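PDB 5UR2: bifunctional protein PutA from Bdellovibrio bacteriovorus, which probably couples oxidation of proline by its flavin domain to NAD-dependent oxidation of glutamate semialdehyde to L-glutamate, the second step of proline breakdown. Local coordinates for residues A201-I206 and K219-P224; E213-L218 and F253-N258; L238-Y243 and H247-V252. All blocks are in the same frame, centred on the assembly; numbering follows the deposited sequence.

Contact 1 (A201-I206 and K219-P224)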
loop_
_atom_site.group_PDB
_atom_site.type_symbol
_atom_site.label_atom_id
_atom_site.label_comp_id
_atom_site.label_asym_id
_atom_site.label_seq_id
_atom_site.Cartn_x
_atom_site.Cartn_y
_atom_site.Cartn_z
ATOM N N ALA B 201 -8.808 -41.201 -23.012
ATOM C CA ALA B 201 -7.972 -41.288 -24.195
ATOM C C ALA B 201 -8.767 -41.583 -25.458
ATOM O O ALA B 201 -8.224 -41.430 -26.556
ATOM C CB ALA B 201 -6.902 -42.354 -24.002
ATOM N N LEU B 202 -10.029 -41.983 -25.332
ATOM C CA LEU B 202 -10.849 -42.360 -26.473
ATOM C C LEU B 202 -11.680 -41.221 -27.046
ATOM O O LEU B 202 -12.330 -41.421 -28.074
ATOM C CB LEU B 202 -11.792 -43.496 -26.096
ATOM C CG LEU B 202 -11.052 -44.787 -25.814
ATOM C CD1 LEU B 202 -11.966 -45.779 -25.123
ATOM C CD2 LEU B 202 -10.579 -45.314 -27.139
ATOM N N TYR B 203 -11.693 -40.051 -26.421
ATOM C CA TYR B 203 -12.521 -38.953 -26.910
ATOM C C TYR B 203 -11.942 -37.647 -26.391
ATOM O O TYR B 203 -11.683 -37.530 -25.190
ATOM C CB TYR B 203 -13.978 -39.122 -26.449
ATOM C CG TYR B 203 -14.940 -38.003 -26.859
ATOM C CD1 TYR B 203 -14.949 -37.492 -28.152
ATOM C CD2 TYR B 203 -15.857 -37.477 -25.945
ATOM C CE1 TYR B 203 -15.845 -36.481 -28.524
ATOM C CE2 TYR B 203 -16.757 -36.468 -26.307
ATOM C CZ TYR B 203 -16.737 -35.975 -27.596
ATOM O OH TYR B 203 -17.613 -34.982 -27.951
ATOM N N SER B 204 -11.777 -36.658 -27.276
ATOM C CA SER B 204 -11.075 -35.434 -26.904
ATOM C C SER B 204 -11.990 -34.299 -26.451
ATOM O O SER B 204 -11.477 -33.276 -25.978
ATOM C CB SER B 204 -10.231 -34.922 -28.078
ATOM O OG SER B 204 -11.054 -34.278 -29.042
ATOM N N GLN B 205 -13.311 -34.422 -26.603
ATOM C CA GLN B 205 -14.217 -33.313 -26.311
ATOM C C GLN B 205 -15.246 -33.653 -25.234
ATOM O O GLN B 205 -16.430 -33.319 -25.348
ATOM C CB GLN B 205 -14.913 -32.835 -27.584
ATOM C CG GLN B 205 -13.948 -32.436 -28.703
ATOM C CD GLN B 205 -12.957 -31.339 -28.298
ATOM O OE1 GLN B 205 -13.334 -30.281 -27.783
ATOM N NE2 GLN B 205 -11.683 -31.587 -28.557
ATOM N N ILE B 206 -14.818 -34.299 -24.154
ATOM C CA ILE B 206 -15.739 -34.531 -23.045
ATOM C C ILE B 206 -16.190 -33.199 -22.468
ATOM O O ILE B 206 -15.374 -32.312 -22.191
ATOM C CB ILE B 206 -15.083 -35.419 -21.984
ATOM C CG1 ILE B 206 -14.844 -36.815 -22.565
ATOM C CG2 ILE B 206 -15.946 -35.463 -20.726
ATOM C CD1 ILE B 206 -13.987 -37.700 -21.670
ATOM N N LYS B 219 -19.350 -44.174 -24.374
ATOM C CA LYS B 219 -19.812 -45.549 -24.515
ATOM C C LYS B 219 -19.609 -46.060 -25.932
ATOM O O LYS B 219 -19.189 -47.207 -26.126
ATOM C CB LYS B 219 -21.287 -45.657 -24.118
ATOM C CG LYS B 219 -21.534 -45.526 -22.629
ATOM C CD LYS B 219 -22.977 -45.139 -22.296
ATOM C CE LYS B 219 -23.958 -46.261 -22.597
ATOM N NZ LYS B 219 -25.352 -45.848 -22.253
ATOM N N ASP B 220 -19.902 -45.220 -26.938
ATOM C CA ASP B 220 -19.734 -45.646 -28.324
ATOM C C ASP B 220 -18.275 -45.959 -28.630
ATOM O O ASP B 220 -17.985 -46.879 -29.394
ATOM C CB ASP B 220 -20.242 -44.574 -29.302
ATOM C CG ASP B 220 -21.752 -44.413 -29.283
ATOM O OD1 ASP B 220 -22.431 -45.275 -28.700
ATOM O OD2 ASP B 220 -22.257 -43.434 -29.886
ATOM N N ARG B 221 -17.341 -45.201 -28.050
ATOM C CA ARG B 221 -15.937 -45.453 -28.346
ATOM C C ARG B 221 -15.423 -46.676 -27.604
ATOM O O ARG B 221 -14.573 -47.402 -28.136
ATOM C CB ARG B 221 -15.096 -44.226 -27.996
ATOM C CG ARG B 221 -15.577 -42.926 -28.636
ATOM C CD ARG B 221 -15.201 -42.829 -30.094
ATOM N NE ARG B 221 -15.770 -41.648 -30.752
ATOM C CZ ARG B 221 -15.188 -40.454 -30.841
ATOM N NH1 ARG B 221 -14.001 -40.238 -30.296
ATOM N NH2 ARG B 221 -15.800 -39.465 -31.482
ATOM N N LEU B 222 -15.941 -46.926 -26.393
ATOM C CA LEU B 222 -15.546 -48.094 -25.605
ATOM C C LEU B 222 -16.161 -49.375 -26.140
ATOM O O LEU B 222 -15.535 -50.443 -26.076
ATOM C CB LEU B 222 -15.954 -47.927 -24.142
ATOM C CG LEU B 222 -14.851 -47.708 -23.116
ATOM C CD1 LEU B 222 -15.420 -47.863 -21.705
ATOM C CD2 LEU B 222 -13.725 -48.683 -23.358
ATOM N N ARG B 223 -17.385 -49.292 -26.651
ATOM C CA ARG B 223 -18.129 -50.492 -27.025
ATOM C C ARG B 223 -17.354 -51.435 -27.939
ATOM O O ARG B 223 -17.309 -52.634 -27.633
ATOM C CB ARG B 223 -19.471 -50.080 -27.655
ATOM C CG ARG B 223 -20.420 -51.256 -27.936
ATOM C CD ARG B 223 -21.807 -50.780 -28.387
ATOM N NE ARG B 223 -22.534 -50.056 -27.341
ATOM C CZ ARG B 223 -22.716 -48.736 -27.308
ATOM N NH1 ARG B 223 -22.224 -47.942 -28.259
ATOM N NH2 ARG B 223 -23.409 -48.213 -26.310
ATOM N N PRO B 224 -16.715 -50.996 -29.030
ATOM C CA PRO B 224 -15.980 -51.971 -29.867
ATOM C C PRO B 224 -14.810 -52.624 -29.145
ATOM O O PRO B 224 -14.481 -53.779 -29.449
ATOM C CB PRO B 224 -15.488 -51.131 -31.053
ATOM C CG PRO B 224 -16.240 -49.836 -30.976
ATOM C CD PRO B 224 -16.591 -49.625 -29.555
#
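L202 and Y203 lie in the beta-alpha loop of the proline dehydrogenase barrel that joins strand 194-197 to helix 211-232, and they meet R221 and L222 of that helix. The bond across the contact runs from R221 NH1 to L202 O, 3.0 Å long. It lies in the carbonyl plane but is somewhat bent, with an N-H...O angle of 143°, and L202 O sits near the edge of the guanidinium group. R221 CG passes 3.6 Å from L202 O, and the bend at chi2 (-77°) then keeps CD and the guanidinium beside the same oxygen. NH1 also forms a salt bridge with E152, so the arginine ties the loop to helix 152-173 as well. Y203 CD1 approaches R221 NH1 to 3.6 Å with ring and guanidinium planes 83° apart, a steep encounter rather than a stack. The apolar part is carried by L202, which points toward the helix: its CB rests 3.9 Å from R221 CB, and the L202 and L222 side chains cross at about a right angle, CD1 of the first meeting CD2 of the second at 3.8 Å. A loop folded back onto the helix it introduces, with its carbonyl held by a helix side chain, illustrates a beta-alpha connection of a TIM barrel.

Contact 2 (E213-L218 and F253-N258)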
loop_
_atom_site.group_PDB
_atom_site.type_symbol
_atom_site.label_atom_id
_atom_site.label_comp_id
_atom_site.label_asym_id
_atom_site.label_seq_id
_atom_site.Cartn_x
_atom_site.Cartn_y
_atom_site.Cartn_z
ATOM N N GLU B 213 -24.780 -36.364 -23.774
ATOM C CA GLU B 213 -24.114 -36.509 -25.061
ATOM C C GLU B 213 -22.706 -37.076 -24.891
ATOM O O GLU B 213 -22.309 -38.008 -25.602
ATOM C CB GLU B 213 -24.076 -35.162 -25.778
ATOM C CG GLU B 213 -23.467 -35.261 -27.156
ATOM C CD GLU B 213 -23.662 -34.005 -27.968
ATOM O OE1 GLU B 213 -23.020 -33.896 -29.038
ATOM O OE2 GLU B 213 -24.456 -33.132 -27.538
ATOM N N SER B 214 -21.949 -36.540 -23.922
ATOM C CA SER B 214 -20.597 -37.027 -23.658
ATOM C C SER B 214 -20.605 -38.495 -23.272
ATOM O O SER B 214 -19.780 -39.279 -23.758
ATOM C CB SER B 214 -19.948 -36.209 -22.543
ATOM O OG SER B 214 -19.782 -34.847 -22.922
ATOM N N LYS B 215 -21.541 -38.882 -22.398
ATOM C CA LYS B 215 -21.634 -40.268 -21.959
ATOM C C LYS B 215 -21.934 -41.207 -23.124
ATOM O O LYS B 215 -21.347 -42.294 -23.216
ATOM C CB LYS B 215 -22.699 -40.394 -20.876
ATOM C CG LYS B 215 -22.982 -41.823 -20.460
ATOM C CD LYS B 215 -23.684 -41.872 -19.097
ATOM C CE LYS B 215 -25.030 -41.168 -19.095
ATOM N NZ LYS B 215 -25.748 -41.525 -17.841
ATOM N N LYS B 216 -22.849 -40.808 -24.019
ATOM C CA LYS B 216 -23.154 -41.637 -25.182
ATOM C C LYS B 216 -21.928 -41.798 -26.077
ATOM O O LYS B 216 -21.667 -42.893 -26.586
ATOM C CB LYS B 216 -24.326 -41.056 -25.969
ATOM C CG LYS B 216 -24.574 -41.776 -27.307
ATOM C CD LYS B 216 -25.692 -41.108 -28.094
ATOM C CE LYS B 216 -25.410 -41.146 -29.600
ATOM N NZ LYS B 216 -25.258 -42.530 -30.118
ATOM N N ILE B 217 -21.172 -40.716 -26.292
ATOM C CA ILE B 217 -19.993 -40.813 -27.152
ATOM C C ILE B 217 -18.936 -41.707 -26.514
ATOM O O ILE B 217 -18.342 -42.559 -27.189
ATOM C CB ILE B 217 -19.434 -39.411 -27.476
ATOM C CG1 ILE B 217 -20.401 -38.646 -28.374
ATOM C CG2 ILE B 217 -18.046 -39.503 -28.121
ATOM C CD1 ILE B 217 -20.044 -37.170 -28.555
ATOM N N LEU B 218 -18.688 -41.538 -25.207
ATOM C CA LEU B 218 -17.702 -42.376 -24.528
ATOM C C LEU B 218 -18.080 -43.852 -24.625
ATOM O O LEU B 218 -17.241 -44.699 -24.948
ATOM C CB LEU B 218 -17.549 -41.940 -23.066
ATOM C CG LEU B 218 -16.848 -40.586 -22.898
ATOM C CD1 LEU B 218 -17.027 -40.025 -21.492
ATOM C CD2 LEU B 218 -15.388 -40.713 -23.239
ATOM N N PHE B 253 -19.321 -47.082 -17.561
ATOM C CA PHE B 253 -19.004 -48.495 -17.378
ATOM C C PHE B 253 -20.245 -49.327 -17.093
ATOM O O PHE B 253 -20.463 -50.376 -17.714
ATOM C CB PHE B 253 -17.988 -48.653 -16.248
ATOM C CG PHE B 253 -17.661 -50.073 -15.932
ATOM C CD1 PHE B 253 -16.766 -50.785 -16.726
ATOM C CD2 PHE B 253 -18.221 -50.697 -14.819
ATOM C CE1 PHE B 253 -16.446 -52.107 -16.421
ATOM C CE2 PHE B 253 -17.911 -52.007 -14.518
ATOM C CZ PHE B 253 -17.025 -52.717 -15.319
ATOM N N THR B 254 -21.041 -48.902 -16.118
ATOM C CA THR B 254 -22.166 -49.722 -15.689
ATOM C C THR B 254 -23.237 -49.805 -16.773
ATOM O O THR B 254 -23.820 -50.870 -16.987
ATOM C CB THR B 254 -22.747 -49.186 -14.374
ATOM O OG1 THR B 254 -23.020 -47.779 -14.490
ATOM C CG2 THR B 254 -21.786 -49.431 -13.223
ATOM N N GLU B 255 -23.515 -48.698 -17.467
ATOM C CA GLU B 255 -24.500 -48.760 -18.540
ATOM C C GLU B 255 -24.003 -49.643 -19.675
ATOM O O GLU B 255 -24.780 -50.403 -20.264
ATOM C CB GLU B 255 -24.834 -47.355 -19.049
ATOM C CG GLU B 255 -25.607 -46.459 -18.047
ATOM C CD GLU B 255 -25.854 -45.052 -18.614
ATOM O OE1 GLU B 255 -25.737 -44.889 -19.842
ATOM O OE2 GLU B 255 -26.182 -44.119 -17.858
ATOM N N LEU B 256 -22.704 -49.564 -19.981
ATOM C CA LEU B 256 -22.141 -50.335 -21.083
ATOM C C LEU B 256 -22.252 -51.840 -20.827
ATOM O O LEU B 256 -22.742 -52.587 -21.686
ATOM C CB LEU B 256 -20.688 -49.916 -21.322
ATOM C CG LEU B 256 -20.027 -50.446 -22.591
ATOM C CD1 LEU B 256 -20.819 -50.031 -23.842
ATOM C CD2 LEU B 256 -18.584 -49.943 -22.672
ATOM N N ILE B 257 -21.784 -52.310 -19.663
ATOM C CA ILE B 257 -21.757 -53.750 -19.399
ATOM C C ILE B 257 -23.116 -54.309 -19.010
ATOM O O ILE B 257 -23.241 -55.530 -18.836
ATOM C CB ILE B 257 -20.749 -54.169 -18.303
ATOM C CG1 ILE B 257 -21.243 -53.794 -16.906
ATOM C CG2 ILE B 257 -19.346 -53.552 -18.545
ATOM C CD1 ILE B 257 -20.463 -54.514 -15.778
ATOM N N ASN B 258 -24.136 -53.464 -18.859
ATOM C CA ASN B 258 -25.506 -53.929 -18.679
ATOM C C ASN B 258 -26.285 -54.016 -19.986
ATOM O O ASN B 258 -27.455 -54.415 -19.959
ATOM C CB ASN B 258 -26.275 -53.045 -17.689
ATOM C CG ASN B 258 -27.467 -53.779 -17.064
ATOM O OD1 ASN B 258 -27.365 -54.956 -16.704
ATOM N ND2 ASN B 258 -28.597 -53.090 -16.934
#
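The carboxylate of E255 is the flat group that meets K215: NZ reaches OE2 on the syn side at 2.6 Å, 23° out of the carboxylate plane. The lysine comes down on the group at a slant. Its CD stands well to one side of the plane, 3.7 Å from E255 OE1, its CE passes 3.4 Å from E255 OE2, and NZ then dips closest to the plane. E255 OE1, the other oxygen, forms a salt bridge with K219, one turn further along helix 211-232. The second flat group, the ring of F253, faces another way: I257 CG2 lies 3.9 Å above one face, toward the rim, and F297 meets the ring edge-to-face, so this side of helix 246-257 belongs to the interior.

Between the helices the backbones keep their distance, K215 CA and E255 CA being 9.6 Å apart, and the gap is spanned by long side chains that cross at about a right angle. K215 leaves its helix with CG anti to the backbone N and bends at chi3 (61°), which turns the end of the chain toward OE2; E255 runs extended beyond CG. The lysine's chain also rests on L248 and V252, while L256 of the other segment packs on L222 and F226.

K215 NZ also forms a salt bridge with E251, and the two carboxylate oxygens stand 112° apart around it, close to tetrahedral. Each helix offers charges four residues apart, lysines on one and glutamates on the other, in the alternating sequence E251, K215, E255, K219. With two acids on K215 and two lysines on E255, the charges should balance locally, and both residues would be expected to remain ionised at this partly exposed seam between neighbouring outer helices.

Contact 3 (L238-Y243 and H247-V252). With P5F (N-propargylglycine-modified flavin adenine dinucleotide), chain F.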
loop_
_atom_site.group_PDB
_atom_site.type_symbol
_atom_site.label_atom_id
_atom_site.label_comp_id
_atom_site.label_asym_id
_atom_site.label_seq_id
_atom_site.Cartn_x
_atom_site.Cartn_y
_atom_site.Cartn_z
ATOM N N LEU B 238 -11.416 -51.145 -17.182
ATOM C CA LEU B 238 -11.520 -49.707 -17.392
ATOM C C LEU B 238 -10.842 -49.035 -16.209
ATOM O O LEU B 238 -11.252 -49.255 -15.059
ATOM C CB LEU B 238 -12.982 -49.266 -17.514
ATOM C CG LEU B 238 -13.219 -47.800 -17.915
ATOM C CD1 LEU B 238 -12.584 -47.527 -19.280
ATOM C CD2 LEU B 238 -14.700 -47.441 -17.933
ATOM N N ASP B 239 -9.774 -48.276 -16.482
ATOM C CA ASP B 239 -9.079 -47.578 -15.406
ATOM C C ASP B 239 -9.929 -46.426 -14.876
ATOM O O ASP B 239 -10.945 -46.036 -15.460
ATOM C CB ASP B 239 -7.701 -47.074 -15.857
ATOM C CG ASP B 239 -6.668 -48.211 -16.012
ATOM O OD1 ASP B 239 -6.830 -49.283 -15.389
ATOM O OD2 ASP B 239 -5.671 -48.029 -16.740
ATOM N N MET B 240 -9.501 -45.872 -13.745
ATOM C CA MET B 240 -10.153 -44.705 -13.166
ATOM C C MET B 240 -9.162 -43.563 -13.131
ATOM O O MET B 240 -8.079 -43.691 -12.540
ATOM C CB MET B 240 -10.681 -44.971 -11.759
ATOM C CG MET B 240 -11.503 -43.805 -11.254
ATOM S SD MET B 240 -12.961 -43.517 -12.260
ATOM C CE MET B 240 -13.974 -44.878 -11.667
ATOM N N GLU B 241 -9.552 -42.448 -13.739
ATOM C CA GLU B 241 -8.706 -41.265 -13.833
ATOM C C GLU B 241 -9.083 -40.265 -12.742
ATOM O O GLU B 241 -9.539 -40.668 -11.664
ATOM C CB GLU B 241 -8.816 -40.662 -15.243
ATOM C CG GLU B 241 -8.280 -41.610 -16.312
ATOM C CD GLU B 241 -8.807 -41.305 -17.715
ATOM O OE1 GLU B 241 -9.998 -41.583 -17.969
ATOM O OE2 GLU B 241 -8.030 -40.809 -18.571
ATOM N N GLN B 242 -8.897 -38.971 -13.007
ATOM C CA GLN B 242 -9.054 -37.941 -11.985
ATOM C C GLN B 242 -10.517 -37.775 -11.568
ATOM O O GLN B 242 -11.450 -38.262 -12.216
ATOM C CB GLN B 242 -8.485 -36.605 -12.469
ATOM C CG GLN B 242 -9.182 -36.037 -13.673
ATOM C CD GLN B 242 -8.634 -36.579 -14.995
ATOM O OE1 GLN B 242 -7.697 -37.404 -15.028
ATOM N NE2 GLN B 242 -9.226 -36.118 -16.094
ATOM N N TYR B 243 -10.710 -37.071 -10.449
ATOM C CA TYR B 243 -12.041 -36.998 -9.856
ATOM C C TYR B 243 -13.054 -36.331 -10.789
ATOM O O TYR B 243 -14.238 -36.682 -10.764
ATOM C CB TYR B 243 -11.975 -36.264 -8.517
ATOM C CG TYR B 243 -13.265 -36.373 -7.721
ATOM C CD1 TYR B 243 -13.642 -37.581 -7.141
ATOM C CD2 TYR B 243 -14.109 -35.276 -7.564
ATOM C CE1 TYR B 243 -14.811 -37.691 -6.405
ATOM C CE2 TYR B 243 -15.280 -35.371 -6.824
ATOM C CZ TYR B 243 -15.627 -36.583 -6.250
ATOM O OH TYR B 243 -16.793 -36.695 -5.519
ATOM N N HIS B 247 -17.334 -39.856 -11.664
ATOM C CA HIS B 247 -18.748 -40.205 -11.753
ATOM C C HIS B 247 -19.126 -40.566 -13.189
ATOM O O HIS B 247 -19.823 -41.560 -13.429
ATOM C CB HIS B 247 -19.593 -39.045 -11.205
ATOM C CG HIS B 247 -21.057 -39.345 -11.122
ATOM N ND1 HIS B 247 -22.013 -38.359 -10.970
ATOM C CD2 HIS B 247 -21.734 -40.519 -11.183
ATOM C CE1 HIS B 247 -23.213 -38.913 -10.941
ATOM N NE2 HIS B 247 -23.071 -40.222 -11.072
ATOM N N LEU B 248 -18.630 -39.797 -14.159
ATOM C CA LEU B 248 -18.915 -40.101 -15.556
ATOM C C LEU B 248 -18.406 -41.494 -15.935
ATOM O O LEU B 248 -19.097 -42.251 -16.622
ATOM C CB LEU B 248 -18.304 -39.022 -16.446
ATOM C CG LEU B 248 -18.491 -39.130 -17.961
ATOM C CD1 LEU B 248 -19.969 -39.071 -18.326
ATOM C CD2 LEU B 248 -17.715 -38.027 -18.662
ATOM N N THR B 249 -17.208 -41.854 -15.473
ATOM C CA THR B 249 -16.646 -43.166 -15.782
ATOM C C THR B 249 -17.529 -44.286 -15.246
ATOM O O THR B 249 -17.700 -45.321 -15.900
ATOM C CB THR B 249 -15.225 -43.265 -15.227
ATOM O OG1 THR B 249 -14.447 -42.190 -15.771
ATOM C CG2 THR B 249 -14.574 -44.601 -15.623
ATOM N N LEU B 250 -18.091 -44.101 -14.053
ATOM C CA LEU B 250 -18.924 -45.145 -13.477
ATOM C C LEU B 250 -20.229 -45.320 -14.258
ATOM O O LEU B 250 -20.672 -46.453 -14.480
ATOM C CB LEU B 250 -19.188 -44.835 -12.005
ATOM C CG LEU B 250 -17.918 -44.925 -11.143
ATOM C CD1 LEU B 250 -18.225 -44.645 -9.679
ATOM C CD2 LEU B 250 -17.237 -46.274 -11.314
ATOM N N GLU B 251 -20.859 -44.217 -14.680
ATOM C CA GLU B 251 -22.050 -44.322 -15.519
ATOM C C GLU B 251 -21.717 -44.956 -16.869
ATOM O O GLU B 251 -22.462 -45.804 -17.366
ATOM C CB GLU B 251 -22.688 -42.941 -15.718
ATOM C CG GLU B 251 -23.284 -42.379 -14.445
ATOM C CD GLU B 251 -24.150 -41.167 -14.678
ATOM O OE1 GLU B 251 -24.423 -40.820 -15.851
ATOM O OE2 GLU B 251 -24.560 -40.557 -13.680
ATOM N N VAL B 252 -20.600 -44.555 -17.475
ATOM C CA VAL B 252 -20.198 -45.147 -18.748
ATOM C C VAL B 252 -20.049 -46.656 -18.597
ATOM O O VAL B 252 -20.602 -47.439 -19.380
ATOM C CB VAL B 252 -18.900 -44.482 -19.245
ATOM C CG1 VAL B 252 -18.271 -45.260 -20.379
ATOM C CG2 VAL B 252 -19.161 -43.024 -19.651
HETATM P PA P5F F . 0.608 -46.993 0.129
HETATM O O1A P5F F . 0.113 -47.953 1.262
HETATM O O2A P5F F . 1.844 -46.275 0.350
HETATM O O5B P5F F . -0.320 -45.852 -0.190
HETATM C C5B P5F F . 0.040 -44.665 -0.887
HETATM C C4B P5F F . -1.248 -43.939 -1.305
HETATM O O4B P5F F . -1.918 -43.317 -0.234
HETATM C C3B P5F F . -1.111 -42.851 -2.329
HETATM O O3B P5F F . -0.962 -43.338 -3.607
HETATM C C2B P5F F . -2.365 -42.092 -2.157
HETATM O O2B P5F F . -3.386 -42.738 -2.836
HETATM C C1B P5F F . -2.613 -42.192 -0.695
HETATM N N9A P5F F . -2.163 -41.054 0.065
HETATM C C8A P5F F . -0.880 -40.529 0.136
HETATM N N7A P5F F . -0.893 -39.486 0.975
HETATM C C5A P5F F . -2.177 -39.302 1.492
HETATM C C6A P5F F . -2.771 -38.392 2.364
HETATM N N6A P5F F . -1.996 -37.349 2.976
HETATM N N1A P5F F . -4.085 -38.476 2.648
HETATM C C2A P5F F . -4.855 -39.441 2.102
HETATM N N3A P5F F . -4.308 -40.329 1.222
HETATM C C4A P5F F . -3.007 -40.296 0.906
HETATM N N1 P5F F . -4.489 -45.346 -9.242
HETATM C C2 P5F F . -5.651 -44.666 -9.762
HETATM O O2 P5F F . -6.067 -43.514 -9.134
HETATM N N3 P5F F . -6.362 -45.179 -10.896
HETATM C C4 P5F F . -5.961 -46.364 -11.561
HETATM O O4 P5F F . -6.702 -46.808 -12.663
HETATM C C4X P5F F . -4.729 -47.077 -11.020
HETATM N N5 P5F F . -4.147 -48.229 -11.705
HETATM C C5X P5F F . -3.265 -49.087 -10.890
HETATM C C6 P5F F . -3.066 -50.520 -11.267
HETATM C C7 P5F F . -2.289 -51.369 -10.438
HETATM C C7M P5F F . -2.097 -52.817 -10.832
HETATM C C8 P5F F . -1.696 -50.865 -9.241
HETATM C C8M P5F F . -0.868 -51.739 -8.334
HETATM C C9 P5F F . -1.882 -49.511 -8.875
HETATM C C9A P5F F . -2.694 -48.612 -9.743
HETATM N N10 P5F F . -2.903 -47.216 -9.350
HETATM C C10 P5F F . -4.051 -46.557 -9.907
HETATM C "C1'" P5F F . -2.108 -46.551 -8.288
HETATM C "C2'" P5F F . -2.638 -46.851 -6.885
HETATM O "O2'" P5F F . -3.860 -46.234 -6.738
HETATM C "C3'" P5F F . -1.716 -46.422 -5.742
HETATM O "O3'" P5F F . -1.563 -45.053 -5.793
HETATM C "C4'" P5F F . -0.326 -47.042 -5.767
HETATM O "O4'" P5F F . -0.441 -48.278 -6.385
HETATM C "C5'" P5F F . 0.395 -47.105 -4.407
HETATM O "O5'" P5F F . -0.451 -47.444 -3.325
HETATM P P P5F F . -0.067 -48.447 -2.110
HETATM O O1P P5F F . -1.238 -49.237 -1.409
HETATM O O2P P5F F . 1.079 -49.285 -2.792
HETATM O O3P P5F F . 0.963 -47.542 -1.208
HETATM C C21 P5F F . -3.367 -46.873 -13.803
HETATM C C22 P5F F . -3.813 -47.650 -12.792
HETATM C C23 P5F F . -4.336 -46.040 -14.661
HETATM O O HOH W 1 -11.520 -42.596 -15.769
#
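M240 CA in the loop and T249 CA in helix 246-257 are 7.2 Å apart, the chain having left strand 235-238 at L238 and turned back within a few residues into that helix. T249 is the centre of the apolar contact. Its CG2 touches L238 CD2 at 3.7 Å, and its CB lies 3.7 Å from M240 SD, the methionine and threonine side chains sliding past each other in opposite directions. M240 starts with CG anti to the backbone N and then folds at chi2 (62°) and again at chi3, a double bend that carries CE onward to L250 CD2, 3.6 Å away. V271 and Q273 of the next strand touch the methionine, and I270 lies against both T249 and L250.

One water supplies the polar link. It accepts from E241 N at 2.8 Å and donates to E241 OE1 and to T249 OG1, the latter at 3.0 Å. The threonine hydroxyl is in turn bonded to V245 O, just ahead of the helix, and E241 OE2 is held by T200, so both ends of the water bridge are fixed.

On its other side the loop meets the modified flavin. M240 N donates to P5F O4, and P5F N3 donates to M240 O at 2.8 Å, so one residue reads the pyrimidine edge through its backbone while its side chain packs on T249 and L250. D239, salt-bridged to R300, brings OD2 to 3.2 Å from C23 of the inactivator adduct. The chemistry is thus divided by side: apolar packing and one water join the loop to its helix, consistent with holding in place the amide and carbonyl that match an acceptor and a donor of the flavin.

Overall arrangement
Contacts 1 and 3 are buried and each joins a beta-alpha loop of the barrel to the helix that follows it; contact 2 lies nearer the surface and joins those two helices, 211-232 and 246-257, to each other. Its centre is about 9 Å from that of contact 1 and about 10 Å from that of contact 3. L218 of contact 2 packs on I206 and L248, and L222 of contact 1 on L238 of contact 3, joining the three through shared apolar packing. Polar chemistry changes with place: charged pairs at the outer seam, an arginine holding a carbonyl at the loop of contact 1, and a water bridge across contact 3, whose loop also makes backbone bonds to the flavin.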